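Local structure of exosome complex component Rrp42 (Archaeoglobus fulgidus, 3M7N) at residues L15-R19 / D20-I24; E68-P71 / D72-D75; T215-K218 / D219-V223. The protein probably serves as a non-catalytic subunit of the archaeal RNA-degrading exosome, helping to shape the active site of its partner Rrp41. All coordinates share one frame; numbering follows the deposited sequence.

All three contacts are turns closed within one short run of chain, yet they sit in very different surroundings. Contact 1 ends helix 4-19 and is partly buried, its backbone bonds supplemented by a lysine-glutamate salt bridge. Contact 2, a surface turn between strands 56-67 and 78-84, offers a tyrosine ring to a nucleotide of the bound RNA; its centre and that of contact 1 lie about 52 Å apart, on opposite sides of the chain's centre. Contact 3 is the most deeply set, joining strands 211-216 and 222-228 beside the exosome complex exonuclease 1 (Rrp41) chain; there the Asp217 carboxylate takes loop N-H groups, and two waters bind that of Asp220. No two contacts share a helix or strand.

Contact 1 of 3, residues L15-R19 / D20-I24; sequences LSKLR and DNERI
Leu18 and Asn21 approach to 4.8 Å between their CA atoms where helix 4-19 closes in a Schellman motif, with Asn21 as the C-prime residue in the left-handed region of backbone space (phi 54°). Two bonds define the motif: Glu22 N donates to Lys17 O at 3.0 Å, and Asn21 N donates to Leu18 O. Asp20 N also bonds to Lys17 O, so that this carbonyl is gripped by two amides from opposite faces of its plane. A further bond from Asp20 N to Ser16 O is weak.

The side chain of Lys17 follows the same fold-back. Its CG lies beside the backbone N, and bends at chi2 (-67°) and chi3 (-63°) curl the chain round so that CE comes within 3.9 Å of Glu22 CB. Glu22, extended beyond CG, lies across the end of the lysine, and the two form a salt bridge. Back along the helix, one face of the Arg19 guanidinium lies against Leu15 O and Ser16 CA, both near its rim.

Leu18 points away from the turn, packing on Val192 of strand 185-192 and on Phe29, while Arg23 is anchored by Glu204 and the carbonyl of Val198. The ammonium of Lys17 meets the carboxylate of Glu22 nearly along a C-O bond, NZ to OE1 being 2.8 Å.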
# COMPACT_ATOMS: atom_id res chain seq x y z
N LEU H 15 8.08 4.10 36.44
CA LEU H 15 6.97 4.56 37.27
C LEU H 15 7.28 4.34 38.74
O LEU H 15 6.90 5.15 39.59
CB LEU H 15 5.65 3.91 36.85
CG LEU H 15 5.17 4.37 35.47
CD1 LEU H 15 3.95 3.60 34.97
CD2 LEU H 15 4.90 5.89 35.44
N SER H 16 7.97 3.26 39.04
CA SER H 16 8.35 2.94 40.41
C SER H 16 9.27 4.05 40.95
O SER H 16 9.05 4.59 42.03
CB SER H 16 9.00 1.56 40.47
OG SER H 16 9.73 1.37 41.66
N LYS H 17 10.27 4.41 40.16
CA LYS H 17 11.17 5.48 40.54
C LYS H 17 10.44 6.81 40.70
O LYS H 17 10.74 7.58 41.64
CB LYS H 17 12.29 5.60 39.51
CG LYS H 17 13.15 4.36 39.42
CD LYS H 17 13.97 4.13 40.68
CE LYS H 17 14.95 5.31 40.88
NZ LYS H 17 16.06 5.02 41.86
N LEU H 18 9.51 7.09 39.80
CA LEU H 18 8.75 8.34 39.83
C LEU H 18 7.95 8.46 41.12
O LEU H 18 7.75 9.56 41.65
CB LEU H 18 7.79 8.39 38.65
CG LEU H 18 7.64 9.67 37.84
CD1 LEU H 18 6.28 9.72 37.16
CD2 LEU H 18 7.84 10.88 38.71
N ARG H 19 7.46 7.33 41.60
CA ARG H 19 6.68 7.27 42.83
C ARG H 19 7.54 7.67 44.01
O ARG H 19 7.04 8.17 45.01
CB ARG H 19 6.10 5.86 43.05
CG ARG H 19 4.78 5.62 42.31
CD ARG H 19 4.01 4.42 42.86
NE ARG H 19 4.79 3.19 42.76
CZ ARG H 19 4.85 2.44 41.66
NH1 ARG H 19 4.15 2.78 40.58
NH2 ARG H 19 5.60 1.35 41.64
N ASP H 20 8.84 7.44 43.90
CA ASP H 20 9.78 7.83 44.94
C ASP H 20 10.51 9.08 44.52
O ASP H 20 11.67 9.26 44.87
CB ASP H 20 10.79 6.71 45.18
CG ASP H 20 11.64 6.93 46.43
OD1 ASP H 20 11.15 7.52 47.42
OD2 ASP H 20 12.81 6.49 46.42
N ASN H 21 9.85 9.93 43.72
CA ASN H 21 10.39 11.24 43.34
C ASN H 21 11.80 11.25 42.70
O ASN H 21 12.60 12.17 42.92
CB ASN H 21 10.38 12.17 44.56
CG ASN H 21 10.70 13.60 44.19
OD1 ASN H 21 10.06 14.18 43.32
ND2 ASN H 21 11.71 14.17 44.86
N GLU H 22 12.11 10.24 41.90
CA GLU H 22 13.41 10.12 41.26
C GLU H 22 13.29 9.77 39.78
O GLU H 22 12.32 9.16 39.37
CB GLU H 22 14.25 9.04 41.94
CG GLU H 22 14.75 9.43 43.31
CD GLU H 22 15.47 8.30 43.97
OE1 GLU H 22 15.36 7.17 43.47
OE2 GLU H 22 16.16 8.54 44.99
N ARG H 23 14.29 10.15 39.00
CA ARG H 23 14.42 9.65 37.64
C ARG H 23 15.43 8.49 37.57
O ARG H 23 16.33 8.36 38.42
CB ARG H 23 14.83 10.77 36.68
CG ARG H 23 13.77 11.83 36.50
CD ARG H 23 14.28 13.00 35.67
NE ARG H 23 14.14 12.76 34.24
CZ ARG H 23 14.15 13.72 33.32
NH1 ARG H 23 14.01 13.44 32.03
NH2 ARG H 23 14.28 14.99 33.70
N ILE H 24 15.26 7.67 36.55
CA ILE H 24 16.15 6.54 36.21
C ILE H 24 17.64 6.81 36.39
O ILE H 24 18.36 6.00 36.96
CB ILE H 24 15.98 6.17 34.72
CG1 ILE H 24 14.77 5.28 34.51
CG2 ILE H 24 17.21 5.44 34.18
CD1 ILE H 24 14.65 4.88 33.04

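Contact 2 of 3, residues E68-P71 / D72-D75. With nucleotides of chain L.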
# COMPACT_ATOMS: atom_id res chain seq x y z
N GLU H 68 11.91 29.87 -7.38
CA GLU H 68 10.62 30.54 -7.47
C GLU H 68 10.18 31.07 -6.12
O GLU H 68 10.16 30.33 -5.15
CB GLU H 68 9.56 29.56 -7.98
CG GLU H 68 9.78 28.05 -7.61
CD GLU H 68 9.73 27.75 -6.10
OE1 GLU H 68 10.81 27.69 -5.47
OE2 GLU H 68 8.62 27.54 -5.55
N PRO H 69 9.81 32.36 -6.06
CA PRO H 69 9.18 32.89 -4.85
C PRO H 69 7.74 32.42 -4.82
O PRO H 69 7.24 31.99 -5.86
CB PRO H 69 9.20 34.41 -5.07
CG PRO H 69 10.04 34.64 -6.30
CD PRO H 69 9.96 33.38 -7.10
N TYR H 70 7.08 32.50 -3.68
CA TYR H 70 5.67 32.17 -3.64
C TYR H 70 4.80 33.34 -4.08
O TYR H 70 4.98 34.46 -3.61
CB TYR H 70 5.26 31.65 -2.26
CG TYR H 70 5.75 30.24 -2.04
CD1 TYR H 70 6.67 29.95 -1.05
CD2 TYR H 70 5.34 29.21 -2.88
CE1 TYR H 70 7.13 28.65 -0.87
CE2 TYR H 70 5.80 27.92 -2.71
CZ TYR H 70 6.69 27.65 -1.71
OH TYR H 70 7.15 26.36 -1.54
N PRO H 71 3.86 33.08 -5.00
CA PRO H 71 2.95 34.08 -5.57
C PRO H 71 2.40 35.02 -4.51
O PRO H 71 2.24 36.21 -4.78
CB PRO H 71 1.83 33.23 -6.16
CG PRO H 71 2.51 31.97 -6.56
CD PRO H 71 3.60 31.73 -5.54
N ASP H 72 2.12 34.49 -3.33
CA ASP H 72 1.60 35.29 -2.22
C ASP H 72 2.68 36.12 -1.54
O ASP H 72 2.37 37.03 -0.77
CB ASP H 72 0.95 34.39 -1.18
CG ASP H 72 -0.25 33.65 -1.71
OD1 ASP H 72 -1.22 34.32 -2.14
OD2 ASP H 72 -0.24 32.40 -1.71
N THR H 73 3.94 35.81 -1.81
CA THR H 73 5.04 36.40 -1.05
C THR H 73 6.24 36.76 -1.93
O THR H 73 7.38 36.41 -1.61
CB THR H 73 5.50 35.44 0.06
OG1 THR H 73 6.12 34.28 -0.53
CG2 THR H 73 4.31 34.98 0.90
N PRO H 74 5.99 37.48 -3.02
CA PRO H 74 7.02 37.76 -4.03
C PRO H 74 8.27 38.41 -3.47
O PRO H 74 9.27 38.49 -4.17
CB PRO H 74 6.32 38.72 -4.99
CG PRO H 74 5.16 39.27 -4.22
CD PRO H 74 4.72 38.16 -3.34
N ASP H 75 8.23 38.89 -2.23
CA ASP H 75 9.39 39.57 -1.68
C ASP H 75 10.03 38.80 -0.53
O ASP H 75 10.63 39.41 0.36
CB ASP H 75 9.04 40.99 -1.23
CG ASP H 75 10.27 41.81 -0.86
OD1 ASP H 75 10.29 42.38 0.25
OD2 ASP H 75 11.22 41.88 -1.69
O5' C L 3 4.36 22.65 0.80
C5' C L 3 5.41 22.20 1.68
C4' C L 3 6.26 23.28 2.37
O4' C L 3 6.69 24.32 1.45
C3' C L 3 5.63 24.07 3.52
O3' C L 3 5.63 23.32 4.74
C2' C L 3 6.53 25.30 3.61
O2' C L 3 7.74 25.09 4.30
C1' C L 3 6.82 25.56 2.14
N1 C L 3 5.89 26.58 1.58
C2 C L 3 6.02 27.92 1.99
O2 C L 3 6.91 28.22 2.79
N3 C L 3 5.16 28.85 1.50
C4 C L 3 4.21 28.47 0.63
N4 C L 3 3.38 29.41 0.16
C5 C L 3 4.07 27.11 0.21
C6 C L 3 4.91 26.20 0.70
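Tyr70 has its CG anti to the carbonyl carbon (chi1 -75°), which swings the ring out from the loop toward the RNA, while Thr73 sets OG1 between its backbone N and carbonyl carbon (chi1 68°), turning the hydroxyl back to Tyr70. The backbone between them is a type I beta turn from Tyr70 to Thr73, closed by a bond from Thr73 N to Tyr70 O whose modelled length, 2.5 Å, is very short and doubtful. Thr73 OG1 adds a weak bond to the same oxygen and lies 3.3 Å from Tyr70 CB, oblique to the ring. Pro69 CB rests against Pro74 CA at 4.1 Å. The loop is further tied by backbone bonding between Pro74 and Gly129.

One face of the tyrosine ring is spread over the base of cytidine C3 of chain L, whose C4 sits over the ring centre, 3.2 Å above its plane. This face-on contact is consistent with a role in holding RNA. With an alanine here the cytosine would lose the ring facing it and is likely to be freer to shift or turn. At the far end of the ring, Tyr70 OH reaches C6 of C3 of chain L at 3.2 Å.

Contact 3 of 3, residues T215-K218 / D219-V223; sequences TTDK and DDNVV
Asp219 N bonds to Asp217 OD1 at 2.9 Å, coming from above the carboxylate plane. Asp217 can serve it because its CG stands between the backbone N and the carbonyl carbon (chi1 67°), which turns the carboxylate over the loop.

Asp220 takes a positive phi of 70° and closes the type I turn from Asp217 to Asp220, its N donating to Asp217 O. Its CB points away from the first arm, but the carboxylate returns and waters join it there: one molecule donates to Asp220 OD1 and accepts from Thr216 OG1, and a second donates to Asp220 OD1 and Lys218 O. The other oxygen, OD2, is held in a salt bridge by Arg250, while Arg253 donates to Thr216 OG1.

Asn221 leads into the return strand of the beta hairpin of strands 211-216 and 222-228. Its O receives Asp217 N at 2.9 Å, nearly along the carbonyl axis, and its N makes a weak bond to Asp217 OD1. The Asn221 amide crosses that carboxylate with the planes 66° apart, and Asn221 CB lies 3.5 Å from Asp217 OD2.

Val222 forms an antiparallel non-hydrogen-bonded pair with Thr216, and its strand pairs with one of the Rrp41 chain, so the sheet continues across the interface. Both side chains of the pair touch helix 235-253. Val223 N donates to Thr215 O at 2.7 Å, while Val223 CG2 lies 4.1 Å from Asp217 OD2.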
# COMPACT_ATOMS: atom_id res chain seq x y z
N THR H 215 8.58 26.28 22.83
CA THR H 215 9.72 26.93 22.21
C THR H 215 9.76 28.43 22.47
O THR H 215 8.76 29.13 22.34
CB THR H 215 9.72 26.69 20.69
OG1 THR H 215 9.49 25.29 20.44
CG2 THR H 215 11.06 27.14 20.06
N THR H 216 10.93 28.93 22.81
CA THR H 216 11.08 30.36 23.05
C THR H 216 12.14 30.98 22.15
O THR H 216 13.01 30.28 21.60
CB THR H 216 11.45 30.64 24.50
OG1 THR H 216 12.71 30.03 24.78
CG2 THR H 216 10.41 30.05 25.45
N ASP H 217 12.06 32.30 22.01
CA ASP H 217 13.09 33.06 21.32
C ASP H 217 14.09 33.65 22.33
O ASP H 217 14.02 33.36 23.53
CB ASP H 217 12.48 34.16 20.44
CG ASP H 217 11.79 35.27 21.24
OD1 ASP H 217 12.00 35.37 22.46
OD2 ASP H 217 11.03 36.06 20.63
N LYS H 218 15.01 34.46 21.81
CA LYS H 218 16.00 35.24 22.56
C LYS H 218 15.52 35.93 23.84
O LYS H 218 16.20 35.95 24.85
CB LYS H 218 16.50 36.37 21.64
CG LYS H 218 17.90 36.23 21.14
CD LYS H 218 18.26 37.49 20.38
CE LYS H 218 17.03 38.02 19.67
NZ LYS H 218 17.16 39.46 19.29
N ASP H 219 14.36 36.56 23.75
CA ASP H 219 13.84 37.39 24.83
C ASP H 219 12.87 36.64 25.70
O ASP H 219 12.09 37.27 26.41
CB ASP H 219 13.09 38.60 24.24
CG ASP H 219 13.97 39.42 23.32
OD1 ASP H 219 15.17 39.56 23.63
OD2 ASP H 219 13.46 39.93 22.30
N ASP H 220 12.88 35.32 25.61
CA ASP H 220 11.99 34.47 26.42
C ASP H 220 10.50 34.57 26.02
O ASP H 220 9.64 34.13 26.77
CB ASP H 220 12.13 34.77 27.92
CG ASP H 220 13.50 34.39 28.48
OD1 ASP H 220 14.36 33.84 27.75
OD2 ASP H 220 13.73 34.63 29.68
N ASN H 221 10.21 35.15 24.87
CA ASN H 221 8.86 35.01 24.35
C ASN H 221 8.63 33.59 23.90
O ASN H 221 9.54 32.95 23.34
CB ASN H 221 8.63 35.94 23.17
CG ASN H 221 8.79 37.37 23.54
OD1 ASN H 221 9.45 38.13 22.84
ND2 ASN H 221 8.22 37.75 24.67
N VAL H 222 7.44 33.09 24.19
CA VAL H 222 7.05 31.79 23.69
C VAL H 222 6.69 31.99 22.22
O VAL H 222 5.97 32.93 21.87
CB VAL H 222 5.85 31.22 24.47
CG1 VAL H 222 5.42 29.89 23.89
CG2 VAL H 222 6.21 31.07 25.96
N VAL H 223 7.20 31.11 21.38
CA VAL H 223 7.13 31.29 19.93
C VAL H 223 6.43 30.09 19.26
O VAL H 223 5.89 30.20 18.16
CB VAL H 223 8.57 31.58 19.39
CG1 VAL H 223 8.99 30.65 18.29
CG2 VAL H 223 8.73 33.07 18.99
O HOH W 1 13.75 30.85 27.15
O HOH W 2 16.84 34.05 26.54